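Local coordinates for transcriptional regulator (Enterococcus faecalis, PDB 3QFI), which is of unknown function but belongs to the LytR-CpsA-Psr family of bacterial proteins and carries the name of a transcriptional regulator, at residues T68-G72 / N73-D77; Q76-L79 / N80-Y83; A91-T94 / V95-L98; S251-K254 / T255-T258. All coordinates share one frame; numbering follows the deposited sequence.

Contact 1. Residues T68-G72 / N73-D77; sequences TDIVG and NDTQD
Ile70 and Asp77 make the tightly packed part of this beta hairpin, whose strands 67-70 and 75-78 run antiparallel. The Ile70 side chain reaches across the strand pair and brings both CG1 and CD1 to 3.6 Å from Asp77 CB. With CG1 anti to the carbonyl carbon (chi1 -52°), the longer branch is thrown toward Asp77, while CG2 lies 3.6 Å from Asn73 CB, beside a side chain that points the same way. One isoleucine thus touches both the returning strand and the turn. The backbone pairing alongside is uneven: Thr68 N donates to Asp77 O at 3.1 Å and almost straight (174°), whereas the return bond from Asp77 N to Thr68 O is weak.

Ile70 O then accepts Asn73 N at 2.8 Å, closing a type II turn with Val71 and Gly72 at its corners; the positive phi of Gly72 suits that second corner. Asn73 ND2 donates to Thr75 OG1 at 2.8 Å, the oxygen lying close to the Asn73 amide plane, and so ties the turn to the returning strand.

The Asp69 and Gln76 face is looser and partly exposed. These two stand side by side as a non-hydrogen-bonded pair, joined by a bent, weak bond from Gln76 NE2 to Asp69 OD1, their carboxylate and amide planes 82° apart. Phe278 of helix 269-280 touches both. On the Ile70 face Thr68 meets Leu98 and Ile70 meets Met90, both of helix 80-98, while Val71 rests on Asn93 and Glu97 of that helix.

Contact 2. Residues Q76-L79 / N80-Y83; sequences QDKL and NHAY
Lys78 lays its aliphatic chain over the ring of His81 where strand 75-78 gives way to the first turn of helix 80-98. The arrangement is a CH-pi contact: Lys78 CG sits 3.8 Å from the ring centroid and only 10° off the normal, squarely above one face. One torsion brings the groups together. Lys78 CG lies between its own backbone N and carbonyl carbon (chi1 47°), which folds the chain over the imidazole, and CD continues past His81 NE2 at 3.8 Å. The ammonium group travels on to other partners, a salt bridge with Asp65, a hydrogen bond to Tyr243 O and a cation-pi contact with Tyr244.

Asp77 comes to the same ring away from the face that Lys78 covers, with OD2 at the ring edge near its plane. The carboxylate plane is turned 71° from the imidazole, and OD1 lies 3.1 Å from His81 ND1. The same OD1 accepts the backbone N of Lys78 through its anti lone pair, a bond that helps to fix the rotation of the carboxylate.

The backbone makes the change of direction with three-residue steps: His81 N donates to Lys78 O at 2.9 Å, and Ala82 N reaches Leu79 O at 3.0 Å from well above the carbonyl plane. Leu79 O is too far from Tyr83 N for a direct bond in this opening turn. A water bridges them instead, donating to Leu79 O at 2.7 Å and accepting from Tyr83 N at 2.6 Å.

Contact 3. Residues A91-T94 / V95-L98; sequences AINT and VQEL
Gln96 folds the start of its side chain back over the preceding turn of helix 80-98, setting CG 3.3 Å from Ile92 O and 4.3 Å from Ile92 CG2. CG is anti to the carbonyl carbon (chi1 -84°); this rotation sets it beside Ile92 O, and the extended chain then leads on past Asn93. Val95 does something similar with one branch: CG2 lies beside Ala91 O, the carbonyl to which its own N donates.

The next layer is the helical backbone. Val95 N meets Ala91 O at 2.9 Å and nearly straight (168°), and Gln96 N meets Ile92 O at the same length. Toward the C-terminal end the pattern spreads. Glu97 N is shared, bonding to Asn93 O at 3.0 Å and weakly to Thr94 O at 3.3 Å, while Thr94 O also accepts Leu98 N at 3.0 Å.

Farther out, the buried Val95, Leu98 and Thr94 are held by the fold: Val95 and Leu98 pack on Leu62 of strand 56-62, and Thr94 on Thr68 and Ile70 of strand 67-70. The partly exposed Ile92 and Gln96 both touch Ile103.

The Thr94 hydroxyl brings polar chemistry to the buried side: OG1 bonds to Met90 O and takes a weak bond from Val71 N. A buried hydroxyl is thereby satisfied within its own helix and at the same time offers an acceptor to the hairpin turn.

Contact 4. Residues S251-K254 / T255-T258; sequences SLYK and TQTT
Tyr253 and Thr257 meet one turn apart on helix 249-262, and the tyrosine can be followed outward. With CG anti to the backbone N (chi1 -177°), the ring stands out from CB with Thr257 OG1 over one face. CG itself is still 4.1 Å from Thr257 OG1. At CD1 two neighbours appear: the Gln256 amide at the ring edge, its plane 86° from that of the ring, and Thr257 OG1 on one face. CE1 and CZ come nearest to that oxygen, each at 3.4 Å, placing it above the plane but offset toward the rim. CD2 and CE2, on the far side of the ring, have the same oxygen as their neighbour. The phenolic OH is 3.9 Å from Thr257 OG1 and ends in a hydrogen bond with Glu267, whose side chain touches Thr257 as well.

In the backbone, Thr257 N donates to Tyr253 O at 2.8 Å, and two other threonines double the same kind of helical bond. Ser251 O is gripped by Thr255 OG1 at 2.9 Å and by Thr255 N at 3.1 Å. Lys254 O receives Thr258 OG1 at 2.8 Å and Thr258 N at 2.9 Å. In both pairs the donors come from opposite faces of the carbonyl plane. The hydroxyls are therefore satisfied by their own helix, as is common for helical threonines whose OG1 is anti to the carbonyl carbon.

The helix lies between two elements. Thr255 and Thr258 rest on Glu230 of strand 227-230, at the border of the mixed sheet, whereas Leu252 and Tyr253 touch Asp275 of helix 269-280 and Gln256 touches Glu271.

In the fold
From the N terminus the chain first meets contact 1, which closes the tight hairpin joining strands 67-70 and 75-78. Contact 2 begins on the second strand and leads from it through Leu79 into helix 80-98. Contact 3 lies at the far end of that helix, which packs against the hairpin so that Thr94 and Leu98 touch it and Thr94 and Val95 reach Leu79; the first three contacts form one compact unit. None nests in another: contacts 1 and 2 overlap at Gln76 and Asp77, and contacts 3 and 4 follow in series. Contact 4 comes later, its centre about 20 Å from those of contacts 1 and 2, yet Leu252 packs on Leu98 O, tying helix 249-262 to helix 80-98.

Contact 1. Residues T68-G72 / N73-D77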
# COMPACT_ATOMS: atom_id res chain seq x y z
N THR A 68 -0.57 -7.23 14.83
CA THR A 68 0.06 -6.05 15.41
C THR A 68 -0.83 -5.39 16.46
O THR A 68 -1.92 -5.87 16.77
CB THR A 68 0.38 -4.99 14.34
OG1 THR A 68 -0.75 -4.79 13.48
CG2 THR A 68 1.57 -5.42 13.51
N ASP A 69 -0.36 -4.29 17.02
CA ASP A 69 -1.17 -3.60 17.99
C ASP A 69 -2.14 -2.75 17.20
O ASP A 69 -1.76 -2.10 16.21
CB ASP A 69 -0.29 -2.75 18.91
CG ASP A 69 0.50 -3.59 19.89
OD1 ASP A 69 -0.13 -4.38 20.62
OD2 ASP A 69 1.75 -3.48 19.93
N ILE A 70 -3.41 -2.78 17.59
CA ILE A 70 -4.42 -1.98 16.92
C ILE A 70 -4.48 -0.70 17.71
O ILE A 70 -5.26 -0.60 18.65
CB ILE A 70 -5.81 -2.65 16.97
CG1 ILE A 70 -5.74 -4.09 16.46
CG2 ILE A 70 -6.79 -1.83 16.12
CD1 ILE A 70 -5.38 -4.23 15.00
N VAL A 71 -3.66 0.27 17.34
CA VAL A 71 -3.59 1.54 18.07
C VAL A 71 -4.96 2.19 18.25
O VAL A 71 -5.68 2.47 17.29
CB VAL A 71 -2.59 2.52 17.39
CG1 VAL A 71 -2.45 3.80 18.19
CG2 VAL A 71 -1.23 1.85 17.27
N GLY A 72 -5.33 2.41 19.50
CA GLY A 72 -6.62 2.99 19.77
C GLY A 72 -7.65 1.96 20.21
O GLY A 72 -8.61 2.31 20.88
N ASN A 73 -7.46 0.69 19.86
CA ASN A 73 -8.41 -0.35 20.28
C ASN A 73 -7.93 -1.11 21.53
O ASN A 73 -8.67 -1.90 22.13
CB ASN A 73 -8.66 -1.34 19.13
CG ASN A 73 -9.97 -2.11 19.29
OD1 ASN A 73 -11.06 -1.52 19.29
ND2 ASN A 73 -9.87 -3.44 19.40
N ASP A 74 -6.68 -0.84 21.94
CA ASP A 74 -6.09 -1.47 23.11
C ASP A 74 -6.12 -2.99 23.03
O ASP A 74 -6.36 -3.69 24.01
CB ASP A 74 -6.79 -1.01 24.39
CG ASP A 74 -6.25 0.31 24.91
OD1 ASP A 74 -6.16 1.28 24.13
OD2 ASP A 74 -5.90 0.38 26.11
N THR A 75 -5.88 -3.50 21.82
CA THR A 75 -5.84 -4.93 21.60
C THR A 75 -4.83 -5.17 20.48
O THR A 75 -4.28 -4.22 19.91
CB THR A 75 -7.24 -5.53 21.20
OG1 THR A 75 -7.63 -5.08 19.89
CG2 THR A 75 -8.32 -5.10 22.20
N GLN A 76 -4.57 -6.44 20.22
CA GLN A 76 -3.66 -6.86 19.17
C GLN A 76 -4.52 -7.73 18.29
O GLN A 76 -5.01 -8.76 18.75
CB GLN A 76 -2.51 -7.72 19.71
CG GLN A 76 -1.44 -6.98 20.50
CD GLN A 76 -1.92 -6.60 21.90
OE1 GLN A 76 -2.20 -7.46 22.73
NE2 GLN A 76 -2.02 -5.29 22.15
N ASP A 77 -4.69 -7.32 17.04
CA ASP A 77 -5.50 -8.07 16.08
C ASP A 77 -4.77 -8.05 14.74
O ASP A 77 -3.66 -7.53 14.65
CB ASP A 77 -6.88 -7.43 15.91
CG ASP A 77 -7.99 -8.45 15.80
OD1 ASP A 77 -7.83 -9.44 15.04
OD2 ASP A 77 -9.02 -8.26 16.49

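Contact 2. Residues Q76-L79 / N80-Y83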
# COMPACT_ATOMS: atom_id res chain seq x y z
N GLN A 76 -4.57 -6.44 20.22
CA GLN A 76 -3.66 -6.86 19.17
C GLN A 76 -4.52 -7.73 18.29
O GLN A 76 -5.01 -8.76 18.75
CB GLN A 76 -2.51 -7.72 19.71
CG GLN A 76 -1.44 -6.98 20.50
CD GLN A 76 -1.92 -6.60 21.90
OE1 GLN A 76 -2.20 -7.46 22.73
NE2 GLN A 76 -2.02 -5.29 22.15
N ASP A 77 -4.69 -7.32 17.04
CA ASP A 77 -5.50 -8.07 16.08
C ASP A 77 -4.77 -8.05 14.74
O ASP A 77 -3.66 -7.53 14.65
CB ASP A 77 -6.88 -7.43 15.91
CG ASP A 77 -7.99 -8.45 15.80
OD1 ASP A 77 -7.83 -9.44 15.04
OD2 ASP A 77 -9.02 -8.26 16.49
N LYS A 78 -5.38 -8.62 13.71
CA LYS A 78 -4.76 -8.58 12.39
C LYS A 78 -5.03 -7.19 11.81
O LYS A 78 -6.15 -6.69 11.91
CB LYS A 78 -5.34 -9.66 11.47
CG LYS A 78 -6.85 -9.76 11.48
CD LYS A 78 -7.33 -10.89 10.58
CE LYS A 78 -6.56 -12.17 10.83
NZ LYS A 78 -7.00 -13.28 9.94
N LEU A 79 -3.98 -6.58 11.25
CA LEU A 79 -4.03 -5.25 10.65
C LEU A 79 -5.31 -4.92 9.89
O LEU A 79 -5.77 -3.78 9.85
CB LEU A 79 -2.84 -5.09 9.71
CG LEU A 79 -2.84 -3.89 8.75
CD1 LEU A 79 -2.65 -2.61 9.53
CD2 LEU A 79 -1.72 -4.07 7.74
N ASN A 80 -5.86 -5.93 9.26
CA ASN A 80 -7.07 -5.77 8.48
C ASN A 80 -8.20 -5.09 9.27
O ASN A 80 -8.85 -4.18 8.77
CB ASN A 80 -7.51 -7.15 8.01
CG ASN A 80 -8.47 -7.07 6.88
OD1 ASN A 80 -9.18 -8.04 6.59
ND2 ASN A 80 -8.49 -5.92 6.19
N HIS A 81 -8.41 -5.54 10.51
CA HIS A 81 -9.47 -5.00 11.36
C HIS A 81 -9.25 -3.59 11.87
O HIS A 81 -10.09 -3.05 12.59
CB HIS A 81 -9.67 -5.89 12.58
CG HIS A 81 -10.04 -7.30 12.26
ND1 HIS A 81 -10.04 -8.30 13.20
CD2 HIS A 81 -10.43 -7.87 11.10
CE1 HIS A 81 -10.40 -9.43 12.63
NE2 HIS A 81 -10.64 -9.20 11.36
N ALA A 82 -8.11 -2.99 11.53
CA ALA A 82 -7.84 -1.63 12.00
C ALA A 82 -8.87 -0.67 11.42
O ALA A 82 -9.59 0.02 12.16
CB ALA A 82 -6.44 -1.20 11.59
N TYR A 83 -8.94 -0.62 10.09
CA TYR A 83 -9.88 0.26 9.44
C TYR A 83 -11.31 -0.10 9.84
O TYR A 83 -12.10 0.77 10.15
CB TYR A 83 -9.72 0.19 7.92
CG TYR A 83 -10.65 1.14 7.19
CD1 TYR A 83 -11.98 0.80 6.97
CD2 TYR A 83 -10.21 2.40 6.76
CE1 TYR A 83 -12.86 1.67 6.34
CE2 TYR A 83 -11.09 3.29 6.13
CZ TYR A 83 -12.42 2.90 5.92
OH TYR A 83 -13.32 3.73 5.28
O HOH W 1 -7.23 -1.88 8.58

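Contact 3. Residues A91-T94 / V95-L98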
# COMPACT_ATOMS: atom_id res chain seq x y z
N ALA A 91 -6.53 3.08 11.21
CA ALA A 91 -5.64 2.40 10.26
C ALA A 91 -4.32 3.15 10.13
O ALA A 91 -3.24 2.56 10.21
CB ALA A 91 -6.29 2.28 8.90
N ILE A 92 -4.41 4.46 9.91
CA ILE A 92 -3.22 5.28 9.79
C ILE A 92 -2.34 5.11 11.03
O ILE A 92 -1.14 4.88 10.92
CB ILE A 92 -3.56 6.76 9.64
CG1 ILE A 92 -4.28 7.00 8.31
CG2 ILE A 92 -2.30 7.58 9.71
CD1 ILE A 92 -4.84 8.42 8.17
N ASN A 93 -2.92 5.24 12.22
CA ASN A 93 -2.13 5.10 13.44
C ASN A 93 -1.47 3.73 13.57
O ASN A 93 -0.28 3.65 13.84
CB ASN A 93 -2.99 5.41 14.67
CG ASN A 93 -3.26 6.90 14.83
OD1 ASN A 93 -3.78 7.35 15.85
ND2 ASN A 93 -2.92 7.68 13.82
N THR A 94 -2.26 2.67 13.38
CA THR A 94 -1.79 1.28 13.47
C THR A 94 -0.62 1.03 12.53
O THR A 94 0.38 0.42 12.92
CB THR A 94 -2.97 0.30 13.16
OG1 THR A 94 -3.81 0.20 14.31
CG2 THR A 94 -2.46 -1.08 12.77
N VAL A 95 -0.74 1.50 11.30
CA VAL A 95 0.34 1.35 10.35
C VAL A 95 1.56 2.20 10.79
O VAL A 95 2.69 1.75 10.66
CB VAL A 95 -0.12 1.75 8.92
CG1 VAL A 95 1.06 1.72 7.97
CG2 VAL A 95 -1.20 0.78 8.42
N GLN A 96 1.32 3.41 11.32
CA GLN A 96 2.40 4.30 11.79
C GLN A 96 3.23 3.67 12.89
O GLN A 96 4.40 4.01 13.07
CB GLN A 96 1.87 5.65 12.32
CG GLN A 96 1.60 6.76 11.29
CD GLN A 96 1.42 8.16 11.93
OE1 GLN A 96 0.73 8.31 12.94
NE2 GLN A 96 2.03 9.17 11.33
N GLU A 97 2.62 2.77 13.66
CA GLU A 97 3.31 2.08 14.74
C GLU A 97 4.01 0.84 14.19
O GLU A 97 5.10 0.48 14.62
CB GLU A 97 2.33 1.66 15.85
CG GLU A 97 1.97 2.75 16.87
CD GLU A 97 3.17 3.24 17.70
OE1 GLU A 97 4.00 4.00 17.17
OE2 GLU A 97 3.26 2.85 18.89
N LEU A 98 3.38 0.18 13.22
CA LEU A 98 3.93 -1.01 12.60
C LEU A 98 5.22 -0.72 11.84
O LEU A 98 6.22 -1.40 12.02
CB LEU A 98 2.90 -1.64 11.65
CG LEU A 98 3.35 -2.86 10.82
CD1 LEU A 98 3.86 -3.96 11.74
CD2 LEU A 98 2.19 -3.38 10.00

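Contact 4. Residues S251-K254 / T255-T258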
# COMPACT_ATOMS: atom_id res chain seq x y z
N SER A 251 13.60 -8.95 10.51
CA SER A 251 13.34 -8.52 9.14
C SER A 251 12.49 -7.24 9.20
O SER A 251 12.60 -6.38 8.32
CB SER A 251 12.56 -9.59 8.36
OG SER A 251 11.98 -9.01 7.20
N LEU A 252 11.68 -7.13 10.26
CA LEU A 252 10.81 -5.97 10.50
C LEU A 252 11.65 -4.72 10.76
O LEU A 252 11.39 -3.66 10.20
CB LEU A 252 9.91 -6.19 11.73
CG LEU A 252 8.54 -5.47 11.80
CD1 LEU A 252 8.06 -5.34 13.24
CD2 LEU A 252 8.64 -4.09 11.17
N TYR A 253 12.64 -4.85 11.64
CA TYR A 253 13.49 -3.71 11.96
C TYR A 253 14.19 -3.20 10.72
O TYR A 253 14.22 -2.00 10.47
CB TYR A 253 14.54 -4.07 13.02
CG TYR A 253 15.40 -2.88 13.45
CD1 TYR A 253 14.81 -1.66 13.82
CD2 TYR A 253 16.79 -2.96 13.47
CE1 TYR A 253 15.58 -0.57 14.18
CE2 TYR A 253 17.57 -1.86 13.84
CZ TYR A 253 16.95 -0.66 14.19
OH TYR A 253 17.71 0.44 14.54
N LYS A 254 14.75 -4.11 9.94
CA LYS A 254 15.45 -3.72 8.73
C LYS A 254 14.50 -2.93 7.82
O LYS A 254 14.85 -1.87 7.30
CB LYS A 254 15.98 -4.97 8.01
CG LYS A 254 16.66 -4.69 6.68
CD LYS A 254 16.94 -5.97 5.93
CE LYS A 254 17.34 -5.65 4.51
NZ LYS A 254 16.27 -4.86 3.81
N THR A 255 13.29 -3.43 7.64
CA THR A 255 12.30 -2.74 6.83
C THR A 255 12.00 -1.35 7.37
O THR A 255 11.92 -0.39 6.60
CB THR A 255 10.99 -3.49 6.82
OG1 THR A 255 11.21 -4.83 6.36
CG2 THR A 255 9.98 -2.79 5.91
N GLN A 256 11.83 -1.25 8.68
CA GLN A 256 11.56 0.02 9.34
C GLN A 256 12.67 1.02 9.15
O GLN A 256 12.43 2.18 8.85
CB GLN A 256 11.36 -0.18 10.85
CG GLN A 256 10.01 -0.72 11.23
CD GLN A 256 10.00 -1.25 12.63
OE1 GLN A 256 8.95 -1.55 13.19
NE2 GLN A 256 11.18 -1.40 13.21
N THR A 257 13.89 0.56 9.35
CA THR A 257 15.03 1.44 9.20
C THR A 257 15.11 1.90 7.75
O THR A 257 15.36 3.07 7.49
CB THR A 257 16.32 0.72 9.61
OG1 THR A 257 16.21 0.31 10.99
CG2 THR A 257 17.51 1.63 9.47
N THR A 258 14.86 0.98 6.82
CA THR A 258 14.88 1.33 5.41
C THR A 258 13.91 2.47 5.11
O THR A 258 14.30 3.52 4.59
CB THR A 258 14.47 0.16 4.54
OG1 THR A 258 15.38 -0.92 4.74
CG2 THR A 258 14.47 0.57 3.07